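PDB 5N29: CTP synthase, which probably catalyses the ATP-dependent amination of UTP to CTP with glutamine or ammonia as nitrogen source, and is represented here by its glutaminase domain. Local coordinates for residues L39-L43 with M251-K257; D49-E54 with R80-K85; A89-R93 with E112-V117; K169-S174 with W261-C265; V230-E235 with P245-S249. The protein carries 1 engineered substitution. All blocks are in the same frame, centred on the assembly; numbering follows the deposited sequence.

Contact 1: residues L39-L43 with M251-K257; sequences LQVRL and MAAAAKK
Leu39 lays its CD1 methyl over the start of segment 251-257, 3.6 Å from Met251 CG and 3.4 Å from Ala252 N. Two helices of the alpha/beta glutamine amidotransferase domain, 26-39 and 245-255, meet here near their C-terminal ends. Gln40 leaves helical geometry with positive phi (61/54), after which Val41 is extended (-127/147) and leads through Arg42 to strand 43-49. The closest CA pairs are Leu39 to Ala252, 7.1 Å, and Val41 to Ala255, 7.4 Å. Met251, with chi1 and chi2 both t and chi3 m, stretches its flexible thioether between two branched side chains: SD lies 3.9 Å from Val41 CG2, and CE lies 3.7 Å from Leu43 CD2. The small Ala255 leaves room for Val41, its CB 4.1 Å from Val41 CG1. Lys256 (63/44) closes the other helix in a Schellman motif, Lys257 N bonding to Ala252 O at 3.0 Å; the weak partner bond joins Lys256 N to Ala253 O at 3.2 Å. The extended Lys257 (-125/154) then sends its long chain back, with CD 3.8 Å from Val41 CG1, and its ammonium takes up a helix-end carbonyl: NZ donates to Leu39 O at 2.7 Å.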
# COMPACT_ATOMS: atom_id res chain seq x y z
N LEU A 39 -20.40 -3.17 -1.51
CA LEU A 39 -20.40 -3.18 -2.98
C LEU A 39 -21.35 -4.21 -3.60
O LEU A 39 -21.71 -4.07 -4.77
CB LEU A 39 -18.98 -3.41 -3.53
CG LEU A 39 -18.01 -2.23 -3.43
CD1 LEU A 39 -16.59 -2.66 -3.76
CD2 LEU A 39 -18.45 -1.07 -4.31
N GLN A 40 -21.72 -5.24 -2.84
CA GLN A 40 -22.56 -6.35 -3.31
C GLN A 40 -21.91 -7.11 -4.47
O GLN A 40 -22.51 -7.33 -5.53
CB GLN A 40 -24.00 -5.88 -3.62
CG GLN A 40 -24.81 -5.52 -2.38
CD GLN A 40 -24.91 -6.68 -1.39
OE1 GLN A 40 -25.08 -7.83 -1.79
NE2 GLN A 40 -24.80 -6.37 -0.10
N VAL A 41 -20.68 -7.56 -4.22
CA VAL A 41 -19.89 -8.31 -5.19
C VAL A 41 -19.39 -9.60 -4.54
O VAL A 41 -19.11 -9.64 -3.35
CB VAL A 41 -18.69 -7.50 -5.73
CG1 VAL A 41 -19.18 -6.24 -6.43
CG2 VAL A 41 -17.70 -7.13 -4.63
N ARG A 42 -19.28 -10.65 -5.34
CA ARG A 42 -18.74 -11.91 -4.85
C ARG A 42 -17.22 -11.83 -4.97
O ARG A 42 -16.68 -11.89 -6.07
CB ARG A 42 -19.31 -13.09 -5.63
CG ARG A 42 -20.78 -13.36 -5.32
CD ARG A 42 -21.33 -14.56 -6.08
NE ARG A 42 -22.78 -14.72 -5.89
CZ ARG A 42 -23.56 -15.57 -6.56
NH1 ARG A 42 -23.07 -16.38 -7.50
NH2 ARG A 42 -24.87 -15.62 -6.29
N LEU A 43 -16.54 -11.65 -3.84
CA LEU A 43 -15.08 -11.63 -3.80
C LEU A 43 -14.52 -13.06 -3.90
O LEU A 43 -14.98 -13.95 -3.21
CB LEU A 43 -14.58 -10.96 -2.52
CG LEU A 43 -13.09 -10.58 -2.45
CD1 LEU A 43 -12.68 -9.65 -3.57
CD2 LEU A 43 -12.79 -9.95 -1.09
N MET A 251 -11.48 -2.40 -4.15
CA MET A 251 -12.43 -3.44 -4.53
C MET A 251 -13.39 -2.95 -5.62
O MET A 251 -13.74 -3.72 -6.53
CB MET A 251 -13.23 -3.94 -3.33
CG MET A 251 -14.07 -5.18 -3.62
SD MET A 251 -14.96 -5.87 -2.20
CE MET A 251 -13.57 -6.29 -1.17
N ALA A 252 -13.81 -1.68 -5.51
CA ALA A 252 -14.61 -1.03 -6.55
C ALA A 252 -13.90 -1.07 -7.91
O ALA A 252 -14.45 -1.57 -8.89
CB ALA A 252 -14.92 0.41 -6.16
N ALA A 253 -12.67 -0.59 -7.93
CA ALA A 253 -11.82 -0.61 -9.13
C ALA A 253 -11.66 -2.01 -9.73
O ALA A 253 -11.78 -2.20 -10.95
CB ALA A 253 -10.47 0.00 -8.82
N ALA A 254 -11.42 -3.00 -8.86
CA ALA A 254 -11.28 -4.39 -9.29
C ALA A 254 -12.59 -4.95 -9.85
O ALA A 254 -12.57 -5.65 -10.86
CB ALA A 254 -10.78 -5.25 -8.15
N ALA A 255 -13.70 -4.61 -9.21
CA ALA A 255 -15.04 -4.99 -9.69
C ALA A 255 -15.49 -4.23 -10.95
O ALA A 255 -16.51 -4.58 -11.55
CB ALA A 255 -16.06 -4.79 -8.57
N LYS A 256 -14.76 -3.18 -11.33
CA LYS A 256 -15.08 -2.33 -12.48
C LYS A 256 -16.43 -1.64 -12.24
O LYS A 256 -17.28 -1.56 -13.12
CB LYS A 256 -15.04 -3.13 -13.79
CG LYS A 256 -13.77 -3.97 -13.96
CD LYS A 256 -13.72 -4.67 -15.31
CE LYS A 256 -13.17 -6.10 -15.22
NZ LYS A 256 -11.70 -6.14 -14.93
N LYS A 257 -16.57 -1.12 -11.02
CA LYS A 257 -17.79 -0.51 -10.54
C LYS A 257 -17.51 0.89 -10.03
O LYS A 257 -16.40 1.19 -9.59
CB LYS A 257 -18.38 -1.31 -9.39
CG LYS A 257 -19.08 -2.60 -9.78
CD LYS A 257 -19.81 -3.20 -8.59
CE LYS A 257 -21.13 -2.49 -8.34
NZ LYS A 257 -21.93 -3.18 -7.29

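Contact 2: residues D49-E54 with R80-K85; sequences DSEELE and RGVDGK
In the glutaminase domain, segment 49-54 leaves strand 43-49, a parallel strand of the central sheet, through an Asx turn and a short 3-10 turn, 50-53, and meets the capped N terminus of helix 82-95. CA atoms approach to 4.7 Å at Glu51-Gly81 and 4.3 Å at Leu53-Gly84, which calls for glycine: a CB on Gly81 would strike Ser50 OG, and one on Gly84 Ser50 O. Gly81, the N-cap, also has positive phi (70/21). Asp49 OD1 (chi1 t) accepts from Glu51 N at 3.1 Å and, within a salt bridge, from Arg80 NH2 at 2.6 Å. Arg80 NH2 also reaches Ser50 OG (chi1 p) at 3.2 Å, and that OG makes a weak hydrogen bond to Gly15 O. Glu51 lies over one guanidinium face, OE1 3.4 Å from Arg80 NH1, an attraction of charges alone; its OE2 accepts a hydrogen bond from water 1 (2.5 Å), which in turn accepts one from Gly81 N (2.9 Å). Glu54 (chi1 p, chi2 t) serves the helix's first turn: OE1 accepts from Gly84 N at 2.9 Å and from water 2 at 3.1 Å, which accepts from Asp83 N at 3.2 Å. Asp83 OD1 pairs with Arg115 of helix 105-118. Beneath these polar groups, Leu53 packs on helix 59-66 and on Val14 of strand 9-15, which Ser50 and Lys85 also touch.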
# COMPACT_ATOMS: atom_id res chain seq x y z
N ASP A 49 1.44 -17.42 -2.60
CA ASP A 49 2.71 -17.46 -1.88
C ASP A 49 3.68 -16.51 -2.58
O ASP A 49 4.05 -16.74 -3.74
CB ASP A 49 3.27 -18.90 -1.87
CG ASP A 49 4.66 -19.01 -1.21
OD1 ASP A 49 5.20 -18.02 -0.68
OD2 ASP A 49 5.22 -20.12 -1.23
N SER A 50 4.08 -15.45 -1.88
CA SER A 50 4.96 -14.42 -2.47
C SER A 50 6.30 -14.96 -2.99
O SER A 50 6.84 -14.43 -3.95
CB SER A 50 5.24 -13.31 -1.44
OG SER A 50 5.83 -13.87 -0.27
N GLU A 51 6.82 -16.00 -2.35
CA GLU A 51 8.08 -16.61 -2.80
C GLU A 51 8.01 -17.24 -4.20
O GLU A 51 9.03 -17.37 -4.86
CB GLU A 51 8.58 -17.63 -1.76
CG GLU A 51 9.04 -16.96 -0.46
CD GLU A 51 9.60 -17.94 0.56
OE1 GLU A 51 9.15 -19.11 0.60
OE2 GLU A 51 10.47 -17.53 1.36
N GLU A 52 6.81 -17.60 -4.65
CA GLU A 52 6.62 -18.10 -6.02
C GLU A 52 6.78 -17.02 -7.12
O GLU A 52 6.97 -17.35 -8.30
CB GLU A 52 5.24 -18.78 -6.14
CG GLU A 52 5.08 -20.02 -5.27
CD GLU A 52 6.06 -21.13 -5.63
OE1 GLU A 52 6.48 -21.20 -6.80
OE2 GLU A 52 6.40 -21.95 -4.75
N LEU A 53 6.72 -15.75 -6.72
CA LEU A 53 6.94 -14.63 -7.64
C LEU A 53 8.42 -14.20 -7.77
O LEU A 53 8.71 -13.17 -8.40
CB LEU A 53 6.06 -13.45 -7.21
CG LEU A 53 4.58 -13.67 -7.54
CD1 LEU A 53 3.69 -12.84 -6.65
CD2 LEU A 53 4.30 -13.37 -9.01
N GLU A 54 9.33 -14.99 -7.21
CA GLU A 54 10.77 -14.77 -7.38
C GLU A 54 11.44 -16.04 -7.90
O GLU A 54 10.91 -17.14 -7.75
CB GLU A 54 11.43 -14.27 -6.08
CG GLU A 54 10.93 -14.90 -4.80
CD GLU A 54 11.46 -14.23 -3.55
OE1 GLU A 54 10.91 -13.18 -3.13
OE2 GLU A 54 12.41 -14.77 -2.95
N ARG A 80 10.98 -12.29 4.11
CA ARG A 80 10.58 -13.36 3.21
C ARG A 80 9.60 -12.84 2.15
O ARG A 80 8.64 -12.13 2.47
CB ARG A 80 10.05 -14.62 3.94
CG ARG A 80 8.62 -14.60 4.50
CD ARG A 80 7.85 -15.90 4.21
NE ARG A 80 6.91 -15.78 3.10
CZ ARG A 80 6.35 -16.79 2.42
NH1 ARG A 80 6.62 -18.07 2.69
NH2 ARG A 80 5.50 -16.51 1.43
N GLY A 81 9.88 -13.19 0.90
CA GLY A 81 9.03 -12.82 -0.22
C GLY A 81 9.00 -11.34 -0.59
O GLY A 81 8.07 -10.91 -1.25
N VAL A 82 10.02 -10.57 -0.20
CA VAL A 82 10.07 -9.13 -0.51
C VAL A 82 10.20 -8.93 -2.02
O VAL A 82 9.46 -8.14 -2.59
CB VAL A 82 11.20 -8.39 0.25
CG1 VAL A 82 11.48 -7.01 -0.33
CG2 VAL A 82 10.83 -8.27 1.72
N ASP A 83 11.13 -9.64 -2.65
CA ASP A 83 11.31 -9.58 -4.10
C ASP A 83 10.05 -10.00 -4.87
O ASP A 83 9.73 -9.41 -5.90
CB ASP A 83 12.52 -10.42 -4.55
CG ASP A 83 13.86 -9.73 -4.29
OD1 ASP A 83 13.91 -8.59 -3.75
OD2 ASP A 83 14.89 -10.34 -4.64
N GLY A 84 9.34 -11.01 -4.35
CA GLY A 84 8.08 -11.43 -4.95
C GLY A 84 6.96 -10.40 -4.85
O GLY A 84 6.17 -10.23 -5.77
N LYS A 85 6.89 -9.72 -3.71
CA LYS A 85 5.92 -8.64 -3.51
C LYS A 85 6.23 -7.43 -4.40
O LYS A 85 5.31 -6.85 -4.98
CB LYS A 85 5.85 -8.25 -2.03
CG LYS A 85 5.22 -9.35 -1.18
CD LYS A 85 5.49 -9.19 0.30
CE LYS A 85 5.25 -10.53 0.99
NZ LYS A 85 5.21 -10.42 2.47
O HOH W 1 11.77 -15.40 1.15
O HOH W 2 12.90 -11.85 -1.16

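Contact 3: residues A89-R93 with E112-V117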
# COMPACT_ATOMS: atom_id res chain seq x y z
N ALA A 89 3.85 -5.82 -7.51
CA ALA A 89 3.62 -4.40 -7.82
C ALA A 89 4.02 -4.08 -9.27
O ALA A 89 3.32 -3.35 -9.96
CB ALA A 89 4.37 -3.51 -6.84
N GLN A 90 5.12 -4.67 -9.72
CA GLN A 90 5.57 -4.52 -11.11
C GLN A 90 4.51 -4.99 -12.10
O GLN A 90 4.21 -4.28 -13.05
CB GLN A 90 6.87 -5.29 -11.35
CG GLN A 90 7.42 -5.17 -12.76
CD GLN A 90 8.73 -5.91 -12.94
OE1 GLN A 90 8.93 -6.98 -12.36
NE2 GLN A 90 9.63 -5.34 -13.73
N VAL A 91 3.94 -6.17 -11.88
CA VAL A 91 2.92 -6.72 -12.79
C VAL A 91 1.73 -5.76 -12.87
O VAL A 91 1.25 -5.45 -13.96
CB VAL A 91 2.44 -8.12 -12.36
CG1 VAL A 91 1.19 -8.55 -13.12
CG2 VAL A 91 3.56 -9.14 -12.55
N ALA A 92 1.29 -5.30 -11.70
CA ALA A 92 0.20 -4.35 -11.61
C ALA A 92 0.48 -3.05 -12.39
O ALA A 92 -0.39 -2.59 -13.14
CB ALA A 92 -0.11 -4.04 -10.15
N ARG A 93 1.67 -2.49 -12.21
CA ARG A 93 2.06 -1.22 -12.86
C ARG A 93 2.18 -1.38 -14.38
O ARG A 93 1.69 -0.55 -15.13
CB ARG A 93 3.37 -0.68 -12.27
CG ARG A 93 3.84 0.65 -12.87
CD ARG A 93 5.16 1.15 -12.30
NE ARG A 93 6.19 0.13 -12.37
CZ ARG A 93 6.86 -0.23 -13.47
NH1 ARG A 93 6.62 0.37 -14.64
NH2 ARG A 93 7.76 -1.20 -13.41
N GLU A 112 10.05 -1.39 -5.99
CA GLU A 112 9.80 -1.84 -7.36
C GLU A 112 10.08 -0.73 -8.39
O GLU A 112 10.81 -0.93 -9.37
CB GLU A 112 8.34 -2.30 -7.51
CG GLU A 112 8.01 -2.96 -8.82
CD GLU A 112 7.79 -2.00 -9.98
OE1 GLU A 112 6.97 -1.05 -9.86
OE2 GLU A 112 8.41 -2.25 -11.04
N LEU A 113 9.48 0.43 -8.15
CA LEU A 113 9.62 1.58 -9.04
C LEU A 113 11.07 2.06 -9.09
O LEU A 113 11.56 2.41 -10.17
CB LEU A 113 8.68 2.72 -8.61
CG LEU A 113 8.47 3.81 -9.66
CD1 LEU A 113 7.52 3.33 -10.75
CD2 LEU A 113 7.95 5.08 -9.00
N SER A 114 11.73 2.06 -7.94
CA SER A 114 13.14 2.46 -7.84
C SER A 114 14.07 1.55 -8.65
O SER A 114 15.00 2.03 -9.31
CB SER A 114 13.59 2.51 -6.38
OG SER A 114 12.83 3.46 -5.64
N ARG A 115 13.81 0.24 -8.61
CA ARG A 115 14.61 -0.71 -9.38
C ARG A 115 14.30 -0.64 -10.87
O ARG A 115 15.20 -0.48 -11.67
CB ARG A 115 14.40 -2.14 -8.88
CG ARG A 115 14.97 -2.38 -7.49
CD ARG A 115 14.63 -3.77 -6.98
NE ARG A 115 15.05 -3.95 -5.60
CZ ARG A 115 14.90 -5.07 -4.88
NH1 ARG A 115 14.31 -6.14 -5.42
NH2 ARG A 115 15.34 -5.12 -3.63
N ASN A 116 13.02 -0.72 -11.23
CA ASN A 116 12.63 -0.97 -12.62
C ASN A 116 12.39 0.26 -13.49
O ASN A 116 12.44 0.15 -14.71
CB ASN A 116 11.42 -1.88 -12.64
CG ASN A 116 11.67 -3.17 -11.91
OD1 ASN A 116 12.73 -3.78 -12.09
ND2 ASN A 116 10.74 -3.58 -11.05
N VAL A 117 12.12 1.42 -12.89
CA VAL A 117 11.97 2.67 -13.65
C VAL A 117 13.11 3.66 -13.35
O VAL A 117 13.68 4.22 -14.27
CB VAL A 117 10.60 3.33 -13.40
CG1 VAL A 117 10.42 4.57 -14.27
CG2 VAL A 117 9.49 2.32 -13.66
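In the glutaminase domain, helix 105-118 crosses helix 82-95 at -67°, the two short axes 10.5 Å apart at closest approach. Helix 82-95 also packs, through Ala89 and Ala92, on Tyr99 of strand 99-101. Glu112 comes first and is buried: its CG rests 4.2 Å from the small Ala89 CB, while its carboxylate forms a side-on bidentate salt bridge with Arg93, OE1 accepting from Arg93 NE at 2.9 Å and OE2 from Arg93 NH2 at 2.7 Å. Leu113 follows, its CD1 3.6 Å from Arg93 CD, an apolar neighbour for the arginine's aliphatic part. Ser114 and Arg115 face elsewhere, Arg115 to Asp83. Asn116 donates from ND2 to Glu112 OE2 at 2.7 Å. Val117 sets CG2 over one face of the guanidinium, 3.6 Å from Arg93 NH1. Arg93 is thus a knob among Glu112, Leu113, Asn116 and Val117. At this axis separation the long Arg93 and Glu112 bridge the helices; the single positive charge compensates the buried carboxylate, and two nearly straight N-H...O bonds make the contact directional.

Contact 4: residues K169-S174 with W261-C265; sequences KIYSKS and WPQKC
Two successive non-glycine residues with positive phi, Ser172 (53/42) and Lys173 (65/15), make a type I' turn from Tyr171 to Ser174 directly behind helix 166-170. Ser172 is also the C-prime residue of the Schellman motif that ends this helix, Ser172 N bonding to Lys169 O at 3.2 Å. Segment 261-265, an irregular stretch beyond helix 245-255 in the glutaminase domain, wraps this turn, with CA distances of 6.4 Å for Ile170-Trp261 and 5.2 Å for Ser172-Cys265. Ser172, small and polar (chi1 m), fits between the two segments: OG donates to Pro262 O at 2.6 Å, and CB lies 3.5 Å from Cys265 N. Water 3 fills the remaining gap, donating a hydrogen bond to Ser172 O (2.7 Å), accepting from Cys265 N (3.0 Å) and bonding to Ser174 OG (2.6 Å). Cys265, with chi1 t, brings SG to the edge of the Tyr171 ring, 3.9 Å from CD1; the phenol's OH bonds to Glu179. At the other end Trp261 (chi1 m, chi2 97°) offers a broad apolar surface. Lys169 CD approaches its CD1 to 3.4 Å, and Ile170 makes a CH-pi contact, CG2 lying 3.9 Å from the centroid of the Trp261 six-membered ring and 21° off its normal.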
# COMPACT_ATOMS: atom_id res chain seq x y z
N LYS A 169 -10.37 11.95 -3.15
CA LYS A 169 -11.70 11.53 -3.59
C LYS A 169 -12.38 10.61 -2.57
O LYS A 169 -13.52 10.84 -2.16
CB LYS A 169 -11.55 10.82 -4.95
CG LYS A 169 -12.81 10.64 -5.79
CD LYS A 169 -13.53 9.32 -5.59
CE LYS A 169 -12.69 8.08 -5.89
NZ LYS A 169 -12.06 8.09 -7.23
N ILE A 170 -11.65 9.58 -2.13
CA ILE A 170 -12.21 8.56 -1.23
C ILE A 170 -12.37 9.03 0.22
O ILE A 170 -13.17 8.46 0.96
CB ILE A 170 -11.40 7.24 -1.26
CG1 ILE A 170 -10.03 7.40 -0.56
CG2 ILE A 170 -11.30 6.72 -2.70
CD1 ILE A 170 -9.12 6.21 -0.66
N TYR A 171 -11.61 10.05 0.62
CA TYR A 171 -11.83 10.71 1.92
C TYR A 171 -12.69 11.98 1.81
O TYR A 171 -12.63 12.86 2.68
CB TYR A 171 -10.48 10.99 2.61
CG TYR A 171 -9.85 9.74 3.14
CD1 TYR A 171 -10.26 9.18 4.35
CD2 TYR A 171 -8.83 9.09 2.43
CE1 TYR A 171 -9.67 8.03 4.85
CE2 TYR A 171 -8.24 7.93 2.91
CZ TYR A 171 -8.66 7.41 4.12
OH TYR A 171 -8.08 6.25 4.59
N SER A 172 -13.50 12.07 0.74
CA SER A 172 -14.50 13.12 0.55
C SER A 172 -13.93 14.54 0.68
O SER A 172 -14.54 15.41 1.30
CB SER A 172 -15.68 12.91 1.50
OG SER A 172 -16.23 11.61 1.32
N LYS A 173 -12.74 14.72 0.11
CA LYS A 173 -12.04 16.01 0.05
C LYS A 173 -11.58 16.60 1.40
O LYS A 173 -11.20 17.78 1.44
CB LYS A 173 -12.85 17.02 -0.79
CG LYS A 173 -13.24 16.47 -2.15
CD LYS A 173 -13.83 17.49 -3.12
CE LYS A 173 -14.05 16.83 -4.48
NZ LYS A 173 -14.98 17.57 -5.37
N SER A 174 -11.55 15.80 2.47
CA SER A 174 -10.98 16.24 3.75
C SER A 174 -9.49 16.47 3.58
O SER A 174 -8.81 15.70 2.90
CB SER A 174 -11.18 15.19 4.85
OG SER A 174 -12.54 15.00 5.14
N TRP A 261 -19.34 8.19 -3.03
CA TRP A 261 -18.61 8.59 -1.83
C TRP A 261 -19.45 9.64 -1.09
O TRP A 261 -20.09 10.48 -1.73
CB TRP A 261 -17.22 9.12 -2.19
CG TRP A 261 -16.45 8.05 -2.92
CD1 TRP A 261 -16.32 7.92 -4.27
CD2 TRP A 261 -15.80 6.92 -2.34
NE1 TRP A 261 -15.58 6.78 -4.56
CE2 TRP A 261 -15.25 6.16 -3.39
CE3 TRP A 261 -15.61 6.49 -1.02
CZ2 TRP A 261 -14.54 4.98 -3.17
CZ3 TRP A 261 -14.89 5.32 -0.80
CH2 TRP A 261 -14.36 4.58 -1.87
N PRO A 262 -19.48 9.59 0.26
CA PRO A 262 -20.27 10.59 0.98
C PRO A 262 -19.75 12.00 0.78
O PRO A 262 -18.61 12.19 0.37
CB PRO A 262 -20.16 10.16 2.45
CG PRO A 262 -18.97 9.27 2.51
CD PRO A 262 -18.91 8.59 1.17
N GLN A 263 -20.58 12.98 1.10
CA GLN A 263 -20.21 14.39 0.98
C GLN A 263 -19.18 14.80 2.02
O GLN A 263 -18.43 15.74 1.79
CB GLN A 263 -21.46 15.28 1.10
CG GLN A 263 -22.45 15.08 -0.03
CD GLN A 263 -21.83 15.34 -1.39
OE1 GLN A 263 -21.39 16.45 -1.68
NE2 GLN A 263 -21.77 14.31 -2.22
N LYS A 264 -19.16 14.10 3.15
CA LYS A 264 -18.20 14.37 4.21
C LYS A 264 -17.62 13.06 4.69
O LYS A 264 -18.34 12.07 4.83
CB LYS A 264 -18.85 15.14 5.37
CG LYS A 264 -17.90 15.46 6.51
CD LYS A 264 -18.10 16.86 7.09
CE LYS A 264 -16.95 17.21 8.03
NZ LYS A 264 -16.99 18.62 8.48
N CYS A 265 -16.31 13.08 4.94
CA CYS A 265 -15.60 11.95 5.49
C CYS A 265 -16.22 11.55 6.83
O CYS A 265 -16.54 12.42 7.64
CB CYS A 265 -14.14 12.33 5.71
SG CYS A 265 -13.10 11.03 6.36
O HOH W 3 -14.80 15.44 3.94

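Contact 5: residues V230-E235 with P245-S249; sequences VQFHPE and PTYLS
Behind strand 227-230 the chain runs through Phe232 (-59/164) and His233 (-103/97) into a 3-10 turn at Pro234-Glu235, and this bend lies beside the first turn of helix 245-255. The closest CA atoms are those of Pro234 and Thr246, 7.0 Å apart. Glu235 takes chi1 p and chi2 m, which folds its carboxylate back between two donors. OE1 accepts from Tyr247 OH at 2.7 Å, and OE2 accepts from His233 ND1 at 3.0 Å. Tyr247 (chi1 m, chi2 -99°) presents its ring edge to Glu235 and to Pro234, whose CB is 3.8 Å from CE2; a phenol suits this place because it fills an apolar gap and still offers a proton. Thr246, chi1 p, sets OG1 3.1 Å from Pro234 CB and turns CG2 to Val230 CG1 (4.3 Å) and to the edge of the Phe232 ring (CE2, 4.3 Å; chi1 p). Across the imidazole, His233 NE2 bonds to Arg182 O. In class I glutamine amidotransferases a His-x-Glu motif, here His-Pro-Glu, supplies two members of the Cys-His-Glu catalytic triad; His233 and Glu235 are probably these two, with Cys103, which carries the acivicin-derived adduct here, the probable nucleophile.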
# COMPACT_ATOMS: atom_id res chain seq x y z
N VAL A 230 -0.61 2.66 0.99
CA VAL A 230 -0.62 3.49 2.17
C VAL A 230 0.30 2.92 3.26
O VAL A 230 0.51 1.71 3.32
CB VAL A 230 -2.06 3.69 2.70
CG1 VAL A 230 -2.88 4.48 1.70
CG2 VAL A 230 -2.75 2.36 3.01
N GLN A 231 0.84 3.79 4.10
CA GLN A 231 1.71 3.38 5.20
C GLN A 231 0.89 2.86 6.37
O GLN A 231 1.20 1.81 6.94
CB GLN A 231 2.59 4.54 5.65
CG GLN A 231 3.61 4.21 6.74
CD GLN A 231 4.77 3.37 6.25
OE1 GLN A 231 4.60 2.20 5.89
NE2 GLN A 231 5.96 3.95 6.25
N PHE A 232 -0.15 3.61 6.74
CA PHE A 232 -1.11 3.20 7.77
C PHE A 232 -1.82 1.89 7.43
O PHE A 232 -1.78 1.43 6.28
CB PHE A 232 -2.14 4.31 8.08
CG PHE A 232 -2.93 4.80 6.90
CD1 PHE A 232 -2.49 5.88 6.15
CD2 PHE A 232 -4.13 4.20 6.55
CE1 PHE A 232 -3.22 6.34 5.05
CE2 PHE A 232 -4.87 4.67 5.47
CZ PHE A 232 -4.41 5.72 4.71
N HIS A 233 -2.44 1.30 8.44
CA HIS A 233 -3.22 0.07 8.30
C HIS A 233 -4.69 0.45 8.31
O HIS A 233 -5.28 0.65 9.40
CB HIS A 233 -2.93 -0.90 9.43
CG HIS A 233 -1.56 -1.49 9.39
ND1 HIS A 233 -1.31 -2.78 8.96
CD2 HIS A 233 -0.36 -0.97 9.71
CE1 HIS A 233 -0.02 -3.03 9.03
NE2 HIS A 233 0.58 -1.94 9.49
N PRO A 234 -5.31 0.58 7.12
CA PRO A 234 -6.72 1.02 7.13
C PRO A 234 -7.68 0.02 7.79
O PRO A 234 -8.71 0.44 8.30
CB PRO A 234 -7.05 1.21 5.64
CG PRO A 234 -5.75 1.14 4.91
CD PRO A 234 -4.81 0.34 5.76
N GLU A 235 -7.35 -1.26 7.75
CA GLU A 235 -8.15 -2.30 8.42
C GLU A 235 -8.34 -2.11 9.93
O GLU A 235 -9.28 -2.67 10.48
CB GLU A 235 -7.60 -3.71 8.14
CG GLU A 235 -6.22 -4.04 8.72
CD GLU A 235 -5.05 -3.59 7.87
OE1 GLU A 235 -5.23 -2.80 6.91
OE2 GLU A 235 -3.91 -4.03 8.17
N PRO A 245 -12.31 3.39 3.31
CA PRO A 245 -12.40 3.90 1.93
C PRO A 245 -11.31 3.39 0.99
O PRO A 245 -11.56 3.21 -0.20
CB PRO A 245 -12.28 5.42 2.11
CG PRO A 245 -12.78 5.68 3.48
CD PRO A 245 -12.36 4.49 4.29
N THR A 246 -10.11 3.19 1.53
CA THR A 246 -8.98 2.68 0.74
C THR A 246 -9.31 1.30 0.20
O THR A 246 -9.29 1.09 -1.01
CB THR A 246 -7.69 2.63 1.59
OG1 THR A 246 -7.94 1.93 2.81
CG2 THR A 246 -7.20 4.02 1.91
N TYR A 247 -9.65 0.36 1.09
CA TYR A 247 -10.03 -0.99 0.67
C TYR A 247 -11.26 -0.95 -0.25
O TYR A 247 -11.30 -1.67 -1.26
CB TYR A 247 -10.34 -1.90 1.87
CG TYR A 247 -9.14 -2.48 2.59
CD1 TYR A 247 -8.70 -3.77 2.34
CD2 TYR A 247 -8.47 -1.74 3.56
CE1 TYR A 247 -7.60 -4.31 3.01
CE2 TYR A 247 -7.38 -2.26 4.24
CZ TYR A 247 -6.95 -3.54 3.96
OH TYR A 247 -5.87 -4.06 4.65
N LEU A 248 -12.24 -0.12 0.10
CA LEU A 248 -13.48 -0.00 -0.66
C LEU A 248 -13.23 0.45 -2.10
O LEU A 248 -13.80 -0.13 -3.02
CB LEU A 248 -14.46 0.95 0.04
CG LEU A 248 -15.92 1.05 -0.44
CD1 LEU A 248 -16.61 -0.30 -0.45
CD2 LEU A 248 -16.69 2.02 0.45
N SER A 249 -12.38 1.45 -2.29
CA SER A 249 -12.06 1.97 -3.62
C SER A 249 -11.27 0.96 -4.45
O SER A 249 -11.49 0.83 -5.66
CB SER A 249 -11.29 3.28 -3.52
OG SER A 249 -10.00 3.12 -2.93

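In the fold
From the N terminus, helix 26-39 leads to the loop that opens contact 1, closed some 200 residues later at the end of helix 245-255. Contacts 2, 3 and 5 fall within that long loop. Contact 2 closes first, joining the end of strand 43-49 to helix 82-95; contact 3 follows in series, joining that helix to helix 105-118, and the Asp83-Arg115 salt bridge links the two. Contact 4 ties the end of helix 166-170 to the C-terminal tail, closing past contact 1, so these two cross. Within it, contact 5 joins the loop after strand 227-230 to the start of helix 245-255, which packs on Ile170 and Trp261. Contacts 2 and 4 lie on opposite sides of the chain's centre.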